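Local structure of catalase (Corynebacterium glutamicum, 4B7H) at residues 231-236 / 268-273; 79-84 / 309-314; 22-27 / 49-54. The protein breaks hydrogen peroxide down to water and oxygen at a haem iron, carries bound NADPH, and is inhibited by nitric oxide. All coordinates share one frame; numbering follows the deposited sequence.

Contact 1 (231-236 / 268-273)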
loop_
_atom_site.group_PDB
_atom_site.type_symbol
_atom_site.label_atom_id
_atom_site.label_comp_id
_atom_site.label_asym_id
_atom_site.label_seq_id
_atom_site.Cartn_x
_atom_site.Cartn_y
_atom_site.Cartn_z
ATOM N N LYS A 231 -25.304 -24.485 -18.547
ATOM C CA LYS A 231 -26.189 -25.519 -18.019
ATOM C C LYS A 231 -25.382 -26.736 -17.573
ATOM O O LYS A 231 -24.722 -27.394 -18.386
ATOM C CB LYS A 231 -27.261 -25.904 -19.051
ATOM C CG LYS A 231 -28.069 -24.715 -19.594
ATOM C CD LYS A 231 -28.870 -24.000 -18.515
ATOM C CE LYS A 231 -29.991 -24.876 -17.968
ATOM N NZ LYS A 231 -30.862 -24.114 -17.011
ATOM N N THR A 232 -25.420 -27.022 -16.275
ATOM C CA THR A 232 -24.559 -28.058 -15.726
ATOM C C THR A 232 -24.909 -29.455 -16.234
ATOM O O THR A 232 -26.066 -29.869 -16.199
ATOM C CB THR A 232 -24.570 -28.064 -14.189
ATOM O OG1 THR A 232 -23.879 -29.233 -13.738
ATOM C CG2 THR A 232 -25.997 -28.076 -13.648
ATOM N N ARG A 233 -23.902 -30.177 -16.712
ATOM C CA ARG A 233 -24.111 -31.559 -17.115
ATOM C C ARG A 233 -24.190 -32.497 -15.921
ATOM O O ARG A 233 -24.657 -33.636 -16.046
ATOM C CB ARG A 233 -23.013 -32.018 -18.066
ATOM C CG ARG A 233 -23.180 -31.477 -19.455
ATOM C CD ARG A 233 -22.517 -32.374 -20.476
ATOM N NE ARG A 233 -22.465 -31.711 -21.769
ATOM C CZ ARG A 233 -21.711 -32.109 -22.785
ATOM N NH1 ARG A 233 -20.940 -33.181 -22.662
ATOM N NH2 ARG A 233 -21.730 -31.430 -23.921
ATOM N N GLN A 234 -23.728 -32.020 -14.768
ATOM C CA GLN A 234 -23.785 -32.798 -13.534
ATOM C C GLN A 234 -25.172 -32.708 -12.889
ATOM O O GLN A 234 -25.559 -33.581 -12.102
ATOM C CB GLN A 234 -22.704 -32.319 -12.558
ATOM C CG GLN A 234 -21.271 -32.573 -13.045
ATOM C CD GLN A 234 -20.850 -31.710 -14.232
ATOM O OE1 GLN A 234 -20.447 -32.231 -15.276
ATOM N NE2 GLN A 234 -20.933 -30.388 -14.075
ATOM N N GLY A 235 -25.908 -31.654 -13.243
ATOM C CA GLY A 235 -27.257 -31.421 -12.751
ATOM C C GLY A 235 -27.279 -30.622 -11.459
ATOM O O GLY A 235 -26.354 -30.736 -10.651
ATOM N N TRP A 236 -28.326 -29.821 -11.257
ATOM C CA TRP A 236 -28.553 -29.173 -9.965
ATOM C C TRP A 236 -28.696 -30.251 -8.897
ATOM O O TRP A 236 -29.418 -31.236 -9.082
ATOM C CB TRP A 236 -29.820 -28.315 -9.983
ATOM C CG TRP A 236 -29.640 -26.921 -10.535
ATOM C CD1 TRP A 236 -29.967 -26.489 -11.786
ATOM C CD2 TRP A 236 -29.120 -25.771 -9.836
ATOM N NE1 TRP A 236 -29.667 -25.151 -11.916
ATOM C CE2 TRP A 236 -29.151 -24.686 -10.735
ATOM C CE3 TRP A 236 -28.636 -25.560 -8.541
ATOM C CZ2 TRP A 236 -28.719 -23.404 -10.380
ATOM C CZ3 TRP A 236 -28.210 -24.280 -8.187
ATOM C CH2 TRP A 236 -28.243 -23.225 -9.109
ATOM N N PHE A 268 -13.969 -34.686 -14.757
ATOM C CA PHE A 268 -14.004 -33.291 -15.175
ATOM C C PHE A 268 -15.433 -32.793 -15.371
ATOM O O PHE A 268 -16.170 -33.341 -16.186
ATOM C CB PHE A 268 -13.228 -33.120 -16.481
ATOM C CG PHE A 268 -11.814 -33.652 -16.437
ATOM C CD1 PHE A 268 -10.979 -33.403 -15.349
ATOM C CD2 PHE A 268 -11.323 -34.408 -17.494
ATOM C CE1 PHE A 268 -9.674 -33.894 -15.329
ATOM C CE2 PHE A 268 -10.034 -34.899 -17.479
ATOM C CZ PHE A 268 -9.204 -34.641 -16.394
ATOM N N PRO A 269 -15.829 -31.740 -14.638
ATOM C CA PRO A 269 -17.189 -31.213 -14.790
ATOM C C PRO A 269 -17.350 -30.412 -16.080
ATOM O O PRO A 269 -16.410 -29.732 -16.531
ATOM C CB PRO A 269 -17.355 -30.308 -13.565
ATOM C CG PRO A 269 -15.971 -29.845 -13.259
ATOM C CD PRO A 269 -15.071 -31.019 -13.600
ATOM N N ILE A 270 -18.543 -30.505 -16.665
ATOM C CA ILE A 270 -18.846 -29.884 -17.945
ATOM C C ILE A 270 -20.122 -29.058 -17.826
ATOM O O ILE A 270 -21.037 -29.415 -17.076
ATOM C CB ILE A 270 -19.020 -30.965 -19.040
ATOM C CG1 ILE A 270 -17.720 -31.750 -19.228
ATOM C CG2 ILE A 270 -19.460 -30.355 -20.362
ATOM C CD1 ILE A 270 -17.902 -33.053 -19.967
ATOM N N TRP A 271 -20.164 -27.938 -18.540
ATOM C CA TRP A 271 -21.376 -27.140 -18.685
ATOM C C TRP A 271 -21.637 -26.893 -20.159
ATOM O O TRP A 271 -20.710 -26.595 -20.917
ATOM C CB TRP A 271 -21.214 -25.779 -18.009
ATOM C CG TRP A 271 -21.304 -25.796 -16.513
ATOM C CD1 TRP A 271 -22.378 -25.421 -15.753
ATOM C CD2 TRP A 271 -20.285 -26.210 -15.590
ATOM N NE1 TRP A 271 -22.092 -25.579 -14.413
ATOM C CE2 TRP A 271 -20.811 -26.053 -14.287
ATOM C CE3 TRP A 271 -18.978 -26.688 -15.738
ATOM C CZ2 TRP A 271 -20.076 -26.357 -13.139
ATOM C CZ3 TRP A 271 -18.243 -26.993 -14.594
ATOM C CH2 TRP A 271 -18.795 -26.824 -13.310
ATOM N N ASP A 272 -22.897 -27.003 -20.565
ATOM C CA ASP A 272 -23.275 -26.604 -21.916
ATOM C C ASP A 272 -23.525 -25.096 -21.978
ATOM O O ASP A 272 -24.267 -24.548 -21.165
ATOM C CB ASP A 272 -24.490 -27.397 -22.388
ATOM C CG ASP A 272 -24.154 -28.848 -22.643
ATOM O OD1 ASP A 272 -23.466 -29.121 -23.653
ATOM O OD2 ASP A 272 -24.552 -29.708 -21.829
ATOM N N VAL A 273 -22.872 -24.434 -22.931
ATOM C CA VAL A 273 -22.978 -22.984 -23.103
ATOM C C VAL A 273 -24.114 -22.653 -24.061
ATOM O O VAL A 273 -24.112 -23.091 -25.211
ATOM C CB VAL A 273 -21.667 -22.387 -23.655
ATOM C CG1 VAL A 273 -21.809 -20.884 -23.860
ATOM C CG2 VAL A 273 -20.502 -22.693 -22.718
HETATM O O HOH W 1 -26.154 -29.513 -19.734
#
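K231 and D272 face each other as an antiparallel hydrogen-bonded pair where strand 223-232 runs out beside strand 270-279. The main chains meet through K231 N to D272 O at 2.8 Å and through the return bond from D272 N to K231 O. R233 N, already past the strand, still donates to I270 O.

Side-chain to backbone bonds carry the pairing into the turn. The amide of Q234 binds both polar groups of I270: OE1 accepts from I270 N at 2.9 Å in a nearly straight bond, while NE2 gives I270 O a longer, more bent one of 3.2 Å. Glutamine suits this place because its one flat end both donates and accepts. R233 N and Q234 NE2 approach I270 O from opposite faces of the carbonyl plane; NE2 also donates to R204 O. Behind, T232 OG1 accepts from Q234 N and G235 N, an ST turn and ST motif, and is bonded to R204 O.

The ionic contact is a side-on salt bridge. R233, extended from CG to NE, presents NE to D272 OD2 and NH2 to D272 OD1, 2.9 Å each. Both oxygens lie in the guanidinium plane, although the carboxylate is turned 30° from it. A water donates to D272 OD2 and K231 O.

Packing completes the contact. I270 CG2 lies 3.5 Å above the guanidinium plane of R233, toward its rim. T232 CB meets W271 NE1 at 3.5 Å in the non-hydrogen-bonded pair; that indole N-H goes to Q206 O.

K231 NZ forms a salt bridge with D207, and the lysine side chain is about 4 Å from bound NADPH. The R233 salt bridge and the hydrogen bonds of the Q234 amide thus continue the join between the two strands past the end of strand 223-232.

Contact 2 (79-84 / 309-314)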
loop_
_atom_site.group_PDB
_atom_site.type_symbol
_atom_site.label_atom_id
_atom_site.label_comp_id
_atom_site.label_asym_id
_atom_site.label_seq_id
_atom_site.Cartn_x
_atom_site.Cartn_y
_atom_site.Cartn_z
ATOM N N GLU A 79 -11.203 -25.622 -20.732
ATOM C CA GLU A 79 -11.313 -25.393 -22.174
ATOM C C GLU A 79 -12.749 -25.098 -22.566
ATOM O O GLU A 79 -13.682 -25.781 -22.108
ATOM C CB GLU A 79 -10.841 -26.637 -22.947
ATOM C CG GLU A 79 -9.447 -27.111 -22.569
ATOM C CD GLU A 79 -9.083 -28.466 -23.142
ATOM O OE1 GLU A 79 -9.862 -29.031 -23.944
ATOM O OE2 GLU A 79 -7.998 -28.976 -22.787
ATOM N N LEU A 80 -12.919 -24.097 -23.429
ATOM C CA LEU A 80 -14.195 -23.825 -24.083
ATOM C C LEU A 80 -14.158 -24.407 -25.494
ATOM O O LEU A 80 -13.235 -24.122 -26.256
ATOM C CB LEU A 80 -14.429 -22.313 -24.170
ATOM C CG LEU A 80 -15.613 -21.837 -25.020
ATOM C CD1 LEU A 80 -16.928 -22.248 -24.376
ATOM C CD2 LEU A 80 -15.546 -20.330 -25.230
ATOM N N HIS A 81 -15.161 -25.214 -25.837
ATOM C CA HIS A 81 -15.262 -25.810 -27.170
ATOM C C HIS A 81 -16.539 -25.350 -27.882
ATOM O O HIS A 81 -17.645 -25.594 -27.400
ATOM C CB HIS A 81 -15.278 -27.338 -27.067
ATOM C CG HIS A 81 -13.994 -27.927 -26.577
ATOM N ND1 HIS A 81 -13.132 -28.619 -27.400
ATOM C CD2 HIS A 81 -13.426 -27.931 -25.347
ATOM C CE1 HIS A 81 -12.086 -29.022 -26.700
ATOM N NE2 HIS A 81 -12.238 -28.612 -25.452
ATOM N N ILE A 82 -16.396 -24.702 -29.034
ATOM C CA ILE A 82 -17.562 -24.299 -29.820
ATOM C C ILE A 82 -18.035 -25.454 -30.706
ATOM O O ILE A 82 -17.230 -26.081 -31.400
ATOM C CB ILE A 82 -17.248 -23.058 -30.677
ATOM C CG1 ILE A 82 -16.699 -21.933 -29.794
ATOM C CG2 ILE A 82 -18.474 -22.604 -31.446
ATOM C CD1 ILE A 82 -17.592 -21.575 -28.604
ATOM N N THR A 83 -19.339 -25.738 -30.680
ATOM C CA THR A 83 -19.901 -26.849 -31.456
ATOM C C THR A 83 -21.039 -26.426 -32.396
ATOM O O THR A 83 -21.549 -27.241 -33.172
ATOM C CB THR A 83 -20.401 -28.003 -30.544
ATOM O OG1 THR A 83 -21.478 -27.540 -29.718
ATOM C CG2 THR A 83 -19.272 -28.541 -29.664
ATOM N N GLU A 84 -21.438 -25.161 -32.315
ATOM C CA GLU A 84 -22.487 -24.619 -33.172
ATOM C C GLU A 84 -21.954 -23.429 -33.960
ATOM O O GLU A 84 -20.869 -22.933 -33.672
ATOM C CB GLU A 84 -23.678 -24.178 -32.322
ATOM C CG GLU A 84 -24.353 -25.308 -31.579
ATOM C CD GLU A 84 -25.212 -26.166 -32.491
ATOM O OE1 GLU A 84 -25.960 -25.600 -33.319
ATOM O OE2 GLU A 84 -25.133 -27.406 -32.386
ATOM N N TYR A 309 -19.658 -26.099 -25.272
ATOM C CA TYR A 309 -19.546 -26.525 -23.882
ATOM C C TYR A 309 -18.199 -26.092 -23.333
ATOM O O TYR A 309 -17.275 -25.795 -24.096
ATOM C CB TYR A 309 -19.700 -28.049 -23.753
ATOM C CG TYR A 309 -18.541 -28.849 -24.324
ATOM C CD1 TYR A 309 -18.528 -29.241 -25.659
ATOM C CD2 TYR A 309 -17.464 -29.222 -23.523
ATOM C CE1 TYR A 309 -17.466 -29.971 -26.183
ATOM C CE2 TYR A 309 -16.400 -29.947 -24.032
ATOM C CZ TYR A 309 -16.403 -30.324 -25.363
ATOM O OH TYR A 309 -15.336 -31.051 -25.861
ATOM N N PHE A 310 -18.072 -26.065 -22.011
ATOM C CA PHE A 310 -16.750 -25.934 -21.416
ATOM C C PHE A 310 -16.529 -27.028 -20.379
ATOM O O PHE A 310 -17.483 -27.579 -19.817
ATOM C CB PHE A 310 -16.450 -24.510 -20.895
ATOM C CG PHE A 310 -17.224 -24.103 -19.668
ATOM C CD1 PHE A 310 -16.828 -24.529 -18.405
ATOM C CD2 PHE A 310 -18.308 -23.237 -19.772
ATOM C CE1 PHE A 310 -17.518 -24.127 -17.271
ATOM C CE2 PHE A 310 -19.011 -22.833 -18.641
ATOM C CZ PHE A 310 -18.614 -23.284 -17.390
ATOM N N ILE A 311 -15.262 -27.362 -20.171
ATOM C CA ILE A 311 -14.862 -28.458 -19.305
ATOM C C ILE A 311 -13.755 -27.966 -18.381
ATOM O O ILE A 311 -12.902 -27.176 -18.796
ATOM C CB ILE A 311 -14.399 -29.679 -20.155
ATOM C CG1 ILE A 311 -14.031 -30.875 -19.276
ATOM C CG2 ILE A 311 -13.267 -29.295 -21.119
ATOM C CD1 ILE A 311 -13.814 -32.164 -20.068
ATOM N N LEU A 312 -13.796 -28.387 -17.120
ATOM C CA LEU A 312 -12.741 -28.021 -16.180
ATOM C C LEU A 312 -11.832 -29.231 -16.019
ATOM O O LEU A 312 -12.249 -30.259 -15.463
ATOM C CB LEU A 312 -13.320 -27.602 -14.827
ATOM C CG LEU A 312 -14.366 -26.484 -14.877
ATOM C CD1 LEU A 312 -14.849 -26.125 -13.472
ATOM C CD2 LEU A 312 -13.814 -25.257 -15.594
ATOM N N ASN A 313 -10.600 -29.120 -16.514
ATOM C CA ASN A 313 -9.694 -30.268 -16.515
ATOM C C ASN A 313 -8.303 -30.017 -15.930
ATOM O O ASN A 313 -7.406 -30.838 -16.100
ATOM C CB ASN A 313 -9.581 -30.876 -17.926
ATOM C CG ASN A 313 -8.971 -29.912 -18.939
ATOM O OD1 ASN A 313 -8.533 -28.807 -18.592
ATOM N ND2 ASN A 313 -8.936 -30.333 -20.201
ATOM N N ARG A 314 -8.124 -28.900 -15.231
ATOM C CA ARG A 314 -6.823 -28.592 -14.656
ATOM C C ARG A 314 -6.982 -27.852 -13.339
ATOM O O ARG A 314 -7.603 -26.787 -13.288
ATOM C CB ARG A 314 -6.002 -27.759 -15.648
ATOM C CG ARG A 314 -4.707 -27.157 -15.065
ATOM C CD ARG A 314 -3.638 -28.220 -14.759
ATOM N NE ARG A 314 -3.240 -28.909 -15.982
ATOM C CZ ARG A 314 -3.470 -30.193 -16.240
ATOM N NH1 ARG A 314 -4.058 -30.967 -15.335
ATOM N NH2 ARG A 314 -3.090 -30.710 -17.404
#
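H81 places CG anti to its carbonyl carbon (chi1 -67°), whereas Y309 holds CG between its backbone N and carbonyl carbon (chi1 70°); with CG so placed on these paired residues, the side chains lie alongside each other, pointing the same way. Their strands, 73-82 and 305-314, are antiparallel neighbours in the beta-barrel of the catalase fold.

The rings are almost exactly parallel but slid apart, with centroids 4.9 Å from each other. In consequence Y309 OH, rather than the tyrosine ring, sits over the centre of the imidazole, 3.5 Å above its plane. In turn H81 CB lies over the tyrosine face, a CH-pi contact of 3.9 Å to the Y309 centroid, while T83 CG2 approaches the edge of the same ring. Flat aromatic groups suit neighbouring positions on this partly exposed face, where each can shield the other.

Below them the backbones are joined by E79-I311 and H81-Y309 as hydrogen-bonded pairs. The H81 N to Y309 O bond, 2.8 Å long, points nearly along the C=O axis. L80 and F310 form the non-hydrogen-bonded pair between, on the buried face; L80 CD1 reaches F310 CB at 4.2 Å, and F310 packs on against W271 and L103. Apolar residues fit this interior side of the sheet.

On the H81 face E79 joins its own strand to the next. Its OE1 accepts from H81 NE2 at 2.8 Å through the anti lone pair, in the plane of the imidazole, which helps fix the rotation of that ring. N313 and R314 make a classic beta bulge against strand 73-82, and N313 OD1 is bonded to S4 OG. E79 OE2 also accepts from A5 N, while N313 ND2 descends on that oxygen from above the carboxylate plane at 3.1 Å, with the acceptor in the plane of the asparagine amide.

Contact 3 (22-27 / 49-54)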
loop_
_atom_site.group_PDB
_atom_site.type_symbol
_atom_site.label_atom_id
_atom_site.label_comp_id
_atom_site.label_asym_id
_atom_site.label_seq_id
_atom_site.Cartn_x
_atom_site.Cartn_y
_atom_site.Cartn_z
ATOM N N THR A 22 18.202 -24.610 1.306
ATOM C CA THR A 22 17.499 -23.376 0.993
ATOM C C THR A 22 18.484 -22.220 0.765
ATOM O O THR A 22 19.669 -22.288 1.152
ATOM C CB THR A 22 16.513 -23.025 2.114
ATOM O OG1 THR A 22 17.182 -23.132 3.377
ATOM C CG2 THR A 22 15.314 -23.971 2.078
ATOM N N THR A 23 17.984 -21.161 0.132
ATOM C CA THR A 23 18.757 -19.948 -0.091
ATOM C C THR A 23 17.960 -18.766 0.419
ATOM O O THR A 23 16.722 -18.816 0.471
ATOM C CB THR A 23 19.068 -19.687 -1.589
ATOM O OG1 THR A 23 17.865 -19.339 -2.290
ATOM C CG2 THR A 23 19.704 -20.906 -2.246
ATOM N N ARG A 24 18.663 -17.701 0.792
ATOM C CA ARG A 24 18.003 -16.418 1.017
ATOM C C ARG A 24 17.477 -15.879 -0.306
ATOM O O ARG A 24 17.720 -16.452 -1.371
ATOM C CB ARG A 24 18.953 -15.413 1.672
ATOM C CG ARG A 24 19.423 -15.855 3.045
ATOM C CD ARG A 24 19.856 -14.679 3.921
ATOM N NE ARG A 24 20.521 -13.625 3.164
ATOM C CZ ARG A 24 21.827 -13.573 2.927
ATOM N NH1 ARG A 24 22.636 -14.525 3.375
ATOM N NH2 ARG A 24 22.325 -12.555 2.238
ATOM N N HIS A 25 16.761 -14.766 -0.250
ATOM C CA HIS A 25 16.142 -14.237 -1.456
ATOM C C HIS A 25 17.131 -13.565 -2.407
ATOM O O HIS A 25 16.782 -13.275 -3.547
ATOM C CB HIS A 25 14.960 -13.339 -1.091
ATOM C CG HIS A 25 13.889 -14.063 -0.340
ATOM N ND1 HIS A 25 12.860 -13.416 0.311
ATOM C CD2 HIS A 25 13.689 -15.389 -0.143
ATOM C CE1 HIS A 25 12.067 -14.314 0.869
ATOM N NE2 HIS A 25 12.548 -15.520 0.608
ATOM N N ASN A 26 18.364 -13.341 -1.947
ATOM C CA ASN A 26 19.445 -12.913 -2.842
ATOM C C ASN A 26 20.157 -14.109 -3.476
ATOM O O ASN A 26 21.042 -13.939 -4.305
ATOM C CB ASN A 26 20.471 -12.029 -2.118
ATOM C CG ASN A 26 21.402 -12.827 -1.223
ATOM O OD1 ASN A 26 20.998 -13.821 -0.613
ATOM N ND2 ASN A 26 22.667 -12.404 -1.151
ATOM N N GLY A 27 19.772 -15.322 -3.096
ATOM C CA GLY A 27 20.393 -16.520 -3.645
ATOM C C GLY A 27 21.523 -17.128 -2.827
ATOM O O GLY A 27 22.016 -18.196 -3.187
ATOM N N ASP A 49 20.954 -11.434 12.126
ATOM C CA ASP A 49 20.581 -12.728 11.571
ATOM C C ASP A 49 19.726 -12.404 10.346
ATOM O O ASP A 49 18.509 -12.207 10.449
ATOM C CB ASP A 49 19.838 -13.604 12.583
ATOM C CG ASP A 49 19.666 -15.027 12.086
ATOM O OD1 ASP A 49 19.530 -15.189 10.850
ATOM O OD2 ASP A 49 19.682 -15.982 12.906
ATOM N N ILE A 50 20.380 -12.301 9.191
ATOM C CA ILE A 50 19.725 -11.771 8.000
ATOM C C ILE A 50 18.570 -12.670 7.575
ATOM O O ILE A 50 17.476 -12.191 7.266
ATOM C CB ILE A 50 20.733 -11.568 6.838
ATOM C CG1 ILE A 50 21.866 -10.633 7.280
ATOM C CG2 ILE A 50 20.028 -11.020 5.598
ATOM C CD1 ILE A 50 23.038 -10.585 6.318
ATOM N N HIS A 51 18.808 -13.973 7.579
ATOM C CA HIS A 51 17.760 -14.915 7.217
ATOM C C HIS A 51 16.574 -14.868 8.181
ATOM O O HIS A 51 15.425 -14.886 7.746
ATOM C CB HIS A 51 18.309 -16.335 7.101
ATOM C CG HIS A 51 17.265 -17.343 6.745
ATOM N ND1 HIS A 51 16.494 -17.238 5.607
ATOM C CD2 HIS A 51 16.853 -18.465 7.382
ATOM C CE1 HIS A 51 15.651 -18.256 5.558
ATOM N NE2 HIS A 51 15.849 -19.013 6.623
ATOM N N LEU A 52 16.835 -14.785 9.483
ATOM C CA LEU A 52 15.735 -14.699 10.448
ATOM C C LEU A 52 14.808 -13.532 10.125
ATOM O O LEU A 52 13.584 -13.685 10.062
ATOM C CB LEU A 52 16.259 -14.543 11.873
ATOM C CG LEU A 52 15.191 -14.310 12.945
ATOM C CD1 LEU A 52 14.352 -15.561 13.147
ATOM C CD2 LEU A 52 15.849 -13.857 14.255
ATOM N N ILE A 53 15.393 -12.357 9.925
ATOM C CA ILE A 53 14.590 -11.171 9.688
ATOM C C ILE A 53 13.865 -11.268 8.338
ATOM O O ILE A 53 12.699 -10.901 8.229
ATOM C CB ILE A 53 15.422 -9.877 9.808
ATOM C CG1 ILE A 53 16.060 -9.783 11.199
ATOM C CG2 ILE A 53 14.563 -8.657 9.495
ATOM C CD1 ILE A 53 15.077 -9.904 12.338
ATOM N N GLU A 54 14.537 -11.796 7.321
ATOM C CA GLU A 54 13.924 -11.911 6.002
ATOM C C GLU A 54 12.735 -12.886 6.040
ATOM O O GLU A 54 11.671 -12.628 5.459
ATOM C CB GLU A 54 14.970 -12.367 4.987
ATOM C CG GLU A 54 14.488 -12.451 3.560
ATOM C CD GLU A 54 15.644 -12.664 2.611
ATOM O OE1 GLU A 54 16.325 -11.677 2.264
ATOM O OE2 GLU A 54 15.892 -13.822 2.222
HETATM O O HOH W 2 18.620 -12.122 0.980
#
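The imidazole of H25 and the carboxylate of E54 lie stacked, their planes only 11° apart, with E54 OE2 3.2 Å above the ring plane and toward its rim. Beside that oxygen, E54 CG also touches the same ring off-centre in a CH-pi contact. The guanidinium of R24 has N26 OD1 3.2 Å above one face and I50 CB over the opposite one, both toward the rim.

The bond that ties loop to helix runs from H25 N to E54 OE2, 2.8 Å long and on the syn side of the carboxylate. E54 sets CG anti to its backbone N (chi1 -177°) and the chain is extended beyond; at this length a glutamate reaches from helix 50-59 to the loop backbone. The R24 chain slides past H51 in the opposite direction, with R24 CD 3.9 Å from H51 CB, before bending at chi3. That bend turns NE to I50 CG2, 3.6 Å away; H51 NE2 itself is bonded to E33.

Both segments are shaped locally. R24 to G27 form a type I turn whose R24 O accepts from G27 N and T23 OG1, while D49 N-caps the helix by accepting from L52 N.

A water donates to E54 OE1 at 2.7 Å and accepts, in two longer bonds, from N26 N and R24 NE. T378 of the second subunit bonds H25 NE2, and R365 of that subunit forms a salt bridge with E54 OE1. With H25 N, the water and this arginine all directed at its carboxylate, the buried E54 is probably ionised: OE2 takes the direct bond from the loop, while OE1 takes the water and R365 of the second subunit.

In the fold
Contacts 1 and 2, both partly buried, belong to one sheet: their centres are about 10 Å apart, and strands 270-279 and 305-314, one from each, are neighbours joined by W271 O to F310 N and P269 O to L312 N. In both, a large aromatic residue (W271, F310) sits on one face and charged residues (K231 and D272, E79) on the other, though T232 shares the W271 face, and Y309 and I311 that of E79; no other subunit touches them. Contact 3 lies about 47 Å and 44 Å from their centres. Though far from the chain's centre, it is buried, because other subunits enclose it. Instead of strand pairing, a main-chain donor, a water and an intersubunit salt bridge meet at one carboxylate.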